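Carboxysome assembly protein CcmN (Synechococcus elongatus, PDB 7D6C) links the carboxysome core to its shell, its N-terminal domain, the part modelled here, binding CcmM and its C-terminal peptide the shell protein CcmK2. Local coordinates at residues F[13-26]-F[32-45]. Sequence-based numbering, arbitrary orientation.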
# COMPACT_ATOMS: atom_id res chain seq x y z
N PRO F 13 1.59 11.64 -0.50
CA PRO F 13 2.65 11.82 0.50
C PRO F 13 2.46 13.09 1.30
O PRO F 13 1.79 14.04 0.87
CB PRO F 13 3.92 11.88 -0.36
CG PRO F 13 3.47 12.40 -1.66
CD PRO F 13 2.10 11.82 -1.87
N ILE F 14 3.05 13.08 2.50
CA ILE F 14 3.14 14.24 3.40
C ILE F 14 4.43 15.02 3.22
O ILE F 14 4.44 16.24 3.32
CB ILE F 14 2.94 13.77 4.86
CG1 ILE F 14 3.77 12.50 5.12
CG2 ILE F 14 1.48 13.75 5.25
CD1 ILE F 14 3.69 11.98 6.56
N SER F 15 5.55 14.33 2.98
CA SER F 15 6.80 14.98 2.61
C SER F 15 7.04 14.76 1.13
O SER F 15 6.26 14.12 0.43
CB SER F 15 7.96 14.43 3.43
OG SER F 15 8.07 13.02 3.30
N ASP F 16 8.15 15.32 0.65
CA ASP F 16 8.72 14.90 -0.62
C ASP F 16 9.88 13.94 -0.41
O ASP F 16 10.77 13.85 -1.26
CB ASP F 16 9.17 16.11 -1.43
CG ASP F 16 10.36 16.81 -0.80
OD1 ASP F 16 10.73 16.51 0.36
OD2 ASP F 16 10.92 17.69 -1.50
N ARG F 17 9.91 13.27 0.73
CA ARG F 17 11.02 12.39 1.03
C ARG F 17 10.52 11.04 1.50
O ARG F 17 9.45 10.91 2.11
CB ARG F 17 11.97 13.01 2.05
CG ARG F 17 11.42 13.33 3.36
CD ARG F 17 12.24 14.47 3.91
NE ARG F 17 12.05 15.68 3.12
CZ ARG F 17 12.34 16.91 3.54
NH1 ARG F 17 12.83 17.11 4.77
NH2 ARG F 17 12.15 17.96 2.73
N TYR F 18 11.30 10.02 1.16
CA TYR F 18 11.19 8.67 1.67
C TYR F 18 12.07 8.50 2.90
O TYR F 18 12.86 9.38 3.25
CB TYR F 18 11.57 7.65 0.62
CG TYR F 18 13.01 7.70 0.12
CD1 TYR F 18 13.37 8.55 -0.93
CD2 TYR F 18 13.99 6.85 0.65
CE1 TYR F 18 14.66 8.57 -1.41
CE2 TYR F 18 15.27 6.87 0.18
CZ TYR F 18 15.60 7.73 -0.85
OH TYR F 18 16.89 7.77 -1.34
N PHE F 19 11.93 7.35 3.54
CA PHE F 19 12.51 7.12 4.85
C PHE F 19 13.14 5.74 4.87
O PHE F 19 12.46 4.74 4.62
CB PHE F 19 11.45 7.23 5.93
CG PHE F 19 11.85 6.62 7.25
CD1 PHE F 19 11.69 5.25 7.50
CD2 PHE F 19 12.33 7.42 8.26
CE1 PHE F 19 12.03 4.69 8.72
CE2 PHE F 19 12.65 6.88 9.47
CZ PHE F 19 12.51 5.51 9.70
N ALA F 20 14.41 5.69 5.22
CA ALA F 20 15.09 4.42 5.40
C ALA F 20 15.40 4.22 6.88
O ALA F 20 15.69 5.17 7.62
CB ALA F 20 16.36 4.35 4.57
N SER F 21 15.32 2.98 7.31
CA SER F 21 15.78 2.61 8.64
C SER F 21 16.36 1.22 8.51
O SER F 21 15.64 0.29 8.11
CB SER F 21 14.65 2.63 9.66
OG SER F 21 15.18 2.60 10.97
N GLY F 22 17.65 1.10 8.81
CA GLY F 22 18.33 -0.17 8.80
C GLY F 22 19.60 -0.07 7.99
O GLY F 22 20.22 1.00 7.93
N GLU F 23 20.00 -1.17 7.36
CA GLU F 23 21.19 -1.19 6.53
C GLU F 23 20.79 -1.19 5.06
O GLU F 23 20.37 -2.22 4.51
CB GLU F 23 22.07 -2.37 6.90
CG GLU F 23 23.33 -2.47 6.08
CD GLU F 23 24.43 -3.16 6.86
OE1 GLU F 23 25.14 -4.01 6.27
OE2 GLU F 23 24.55 -2.84 8.07
N VAL F 24 20.92 -0.04 4.45
CA VAL F 24 20.56 0.14 3.04
C VAL F 24 21.76 0.78 2.34
O VAL F 24 22.45 1.61 2.91
CB VAL F 24 19.30 1.01 2.88
CG1 VAL F 24 18.84 1.03 1.44
CG2 VAL F 24 18.20 0.51 3.75
N THR F 25 21.99 0.43 1.11
CA THR F 25 23.19 0.84 0.44
C THR F 25 22.81 1.47 -0.89
O THR F 25 23.02 0.72 -1.83
CB THR F 25 24.16 -0.31 0.21
OG1 THR F 25 23.68 -1.20 -0.83
CG2 THR F 25 24.24 -1.33 1.39
N ILE F 26 22.35 2.79 -1.22
CA ILE F 26 21.55 3.12 -2.47
C ILE F 26 22.35 3.50 -3.74
O ILE F 26 23.38 4.13 -3.68
CB ILE F 26 20.47 4.16 -2.14
CG1 ILE F 26 19.53 3.69 -1.04
CG2 ILE F 26 19.59 4.50 -3.33
CD1 ILE F 26 18.38 4.80 -0.59
N ILE F 32 13.33 6.94 -6.09
CA ILE F 32 12.43 6.50 -5.03
C ILE F 32 11.39 7.58 -4.80
O ILE F 32 11.74 8.72 -4.46
CB ILE F 32 13.17 6.20 -3.72
CG1 ILE F 32 14.18 5.07 -3.91
CG2 ILE F 32 12.15 5.88 -2.62
CD1 ILE F 32 15.27 5.05 -2.86
N ALA F 33 10.11 7.22 -4.95
CA ALA F 33 9.04 8.19 -4.73
C ALA F 33 8.96 8.59 -3.26
O ALA F 33 9.37 7.83 -2.37
CB ALA F 33 7.71 7.62 -5.17
N PRO F 34 8.43 9.78 -2.97
CA PRO F 34 8.31 10.21 -1.57
C PRO F 34 7.35 9.33 -0.78
O PRO F 34 6.33 8.85 -1.29
CB PRO F 34 7.77 11.64 -1.70
CG PRO F 34 8.23 12.08 -3.03
CD PRO F 34 8.15 10.87 -3.91
N GLY F 35 7.69 9.11 0.49
CA GLY F 35 6.84 8.30 1.32
C GLY F 35 7.07 6.82 1.20
O GLY F 35 6.36 6.04 1.85
N VAL F 36 8.04 6.40 0.40
CA VAL F 36 8.42 4.99 0.42
C VAL F 36 9.20 4.68 1.70
O VAL F 36 9.95 5.52 2.22
CB VAL F 36 9.19 4.63 -0.85
CG1 VAL F 36 9.85 3.27 -0.70
CG2 VAL F 36 8.22 4.64 -2.02
N LEU F 37 8.99 3.48 2.23
CA LEU F 37 9.51 3.10 3.53
C LEU F 37 10.41 1.90 3.33
O LEU F 37 9.91 0.79 3.09
CB LEU F 37 8.38 2.78 4.49
CG LEU F 37 7.42 3.95 4.65
CD1 LEU F 37 6.19 3.55 5.44
CD2 LEU F 37 8.20 5.06 5.34
N LEU F 38 11.74 2.12 3.42
CA LEU F 38 12.73 1.04 3.39
C LEU F 38 13.16 0.71 4.82
O LEU F 38 13.88 1.50 5.45
CB LEU F 38 13.94 1.44 2.56
CG LEU F 38 13.56 2.06 1.22
CD1 LEU F 38 14.78 2.30 0.36
CD2 LEU F 38 12.60 1.14 0.51
N ILE F 39 12.72 -0.43 5.32
CA ILE F 39 12.99 -0.86 6.69
C ILE F 39 13.76 -2.17 6.63
O ILE F 39 13.36 -3.10 5.92
CB ILE F 39 11.69 -1.01 7.50
CG1 ILE F 39 11.01 0.34 7.62
CG2 ILE F 39 11.95 -1.54 8.90
CD1 ILE F 39 10.09 0.61 6.50
N ALA F 40 14.88 -2.23 7.36
CA ALA F 40 15.67 -3.46 7.45
C ALA F 40 15.99 -3.71 8.92
O ALA F 40 16.58 -2.85 9.59
CB ALA F 40 16.95 -3.37 6.61
N GLU F 41 15.59 -4.88 9.42
CA GLU F 41 15.89 -5.26 10.80
C GLU F 41 17.39 -5.52 10.96
O GLU F 41 18.14 -5.61 9.98
CB GLU F 41 15.08 -6.49 11.21
CG GLU F 41 13.58 -6.33 11.09
CD GLU F 41 13.01 -5.43 12.17
OE1 GLU F 41 12.56 -4.30 11.85
OE2 GLU F 41 13.01 -5.84 13.34
N ALA F 42 17.82 -5.64 12.22
CA ALA F 42 19.25 -5.67 12.53
C ALA F 42 19.95 -6.82 11.84
O ALA F 42 21.12 -6.69 11.44
CB ALA F 42 19.47 -5.75 14.04
N ASP F 43 19.25 -7.94 11.66
CA ASP F 43 19.77 -9.10 10.96
C ASP F 43 19.59 -9.00 9.45
O ASP F 43 19.55 -10.03 8.77
CB ASP F 43 19.06 -10.36 11.47
CG ASP F 43 17.56 -10.31 11.24
OD1 ASP F 43 16.93 -9.25 11.49
OD2 ASP F 43 17.02 -11.35 10.80
N SER F 44 19.49 -7.80 8.91
CA SER F 44 18.88 -7.67 7.60
C SER F 44 19.33 -6.40 6.91
O SER F 44 19.72 -5.41 7.55
CB SER F 44 17.35 -7.70 7.72
OG SER F 44 16.91 -9.02 8.01
N ARG F 45 19.25 -6.43 5.57
CA ARG F 45 19.62 -5.29 4.75
C ARG F 45 18.74 -5.26 3.50
O ARG F 45 18.24 -6.29 3.04
CB ARG F 45 21.08 -5.36 4.34
CG ARG F 45 21.36 -6.64 3.58
CD ARG F 45 22.70 -6.66 2.90
NE ARG F 45 22.91 -8.00 2.37
CZ ARG F 45 23.04 -8.27 1.08
NH1 ARG F 45 23.02 -7.28 0.19
NH2 ARG F 45 23.20 -9.55 0.68
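Ile32 lies across one face of the Tyr18 ring, the two side chains crossing at about a right angle. Ile32 CG2 makes a CH-pi contact 3.6 Å from the ring centroid of Tyr18, displaced toward the rim, while Ile32 CD1 reaches the phenol end, 3.4 Å from Tyr18 CZ. The ring is brought there by a chi1 of 63°, which sets CG of Tyr18 between its backbone N and carbonyl carbon. Without the ring, as with an alanine here, the CG2 and CD1 side of Ile32 would probably lose its cover. Ile26 CD1 and Ile32 CD1 meet tip to tip, 3.9 Å apart. Leu38 CD1 approaches Ile26 and Val24 from the adjoining strand. These apolar groups face inward at the N-terminal end of a left-handed parallel beta-helix, where Leu38 is buried; strand 37-40 follows strand 19-21 as the next rung, parallel to it, the two short strand axes approaching to 4.7 Å. Four backbone hydrogen bonds join the strands, the first from Phe19 N to Val36 O and the last from Ala40 N to Ser21 O. With CG of Phe19 anti to its N (chi1 163°), the side chain crosses Leu37 obliquely, Leu37 CD2 4.0 Å from Phe19 CB; a chain of another protein packs against this ring. Pro34 CB and CG rest against the Asp16 backbone, and Arg17 O accepts both Ser15 OG, on an in-plane lone pair, and Gly35 N, above the carbonyl plane.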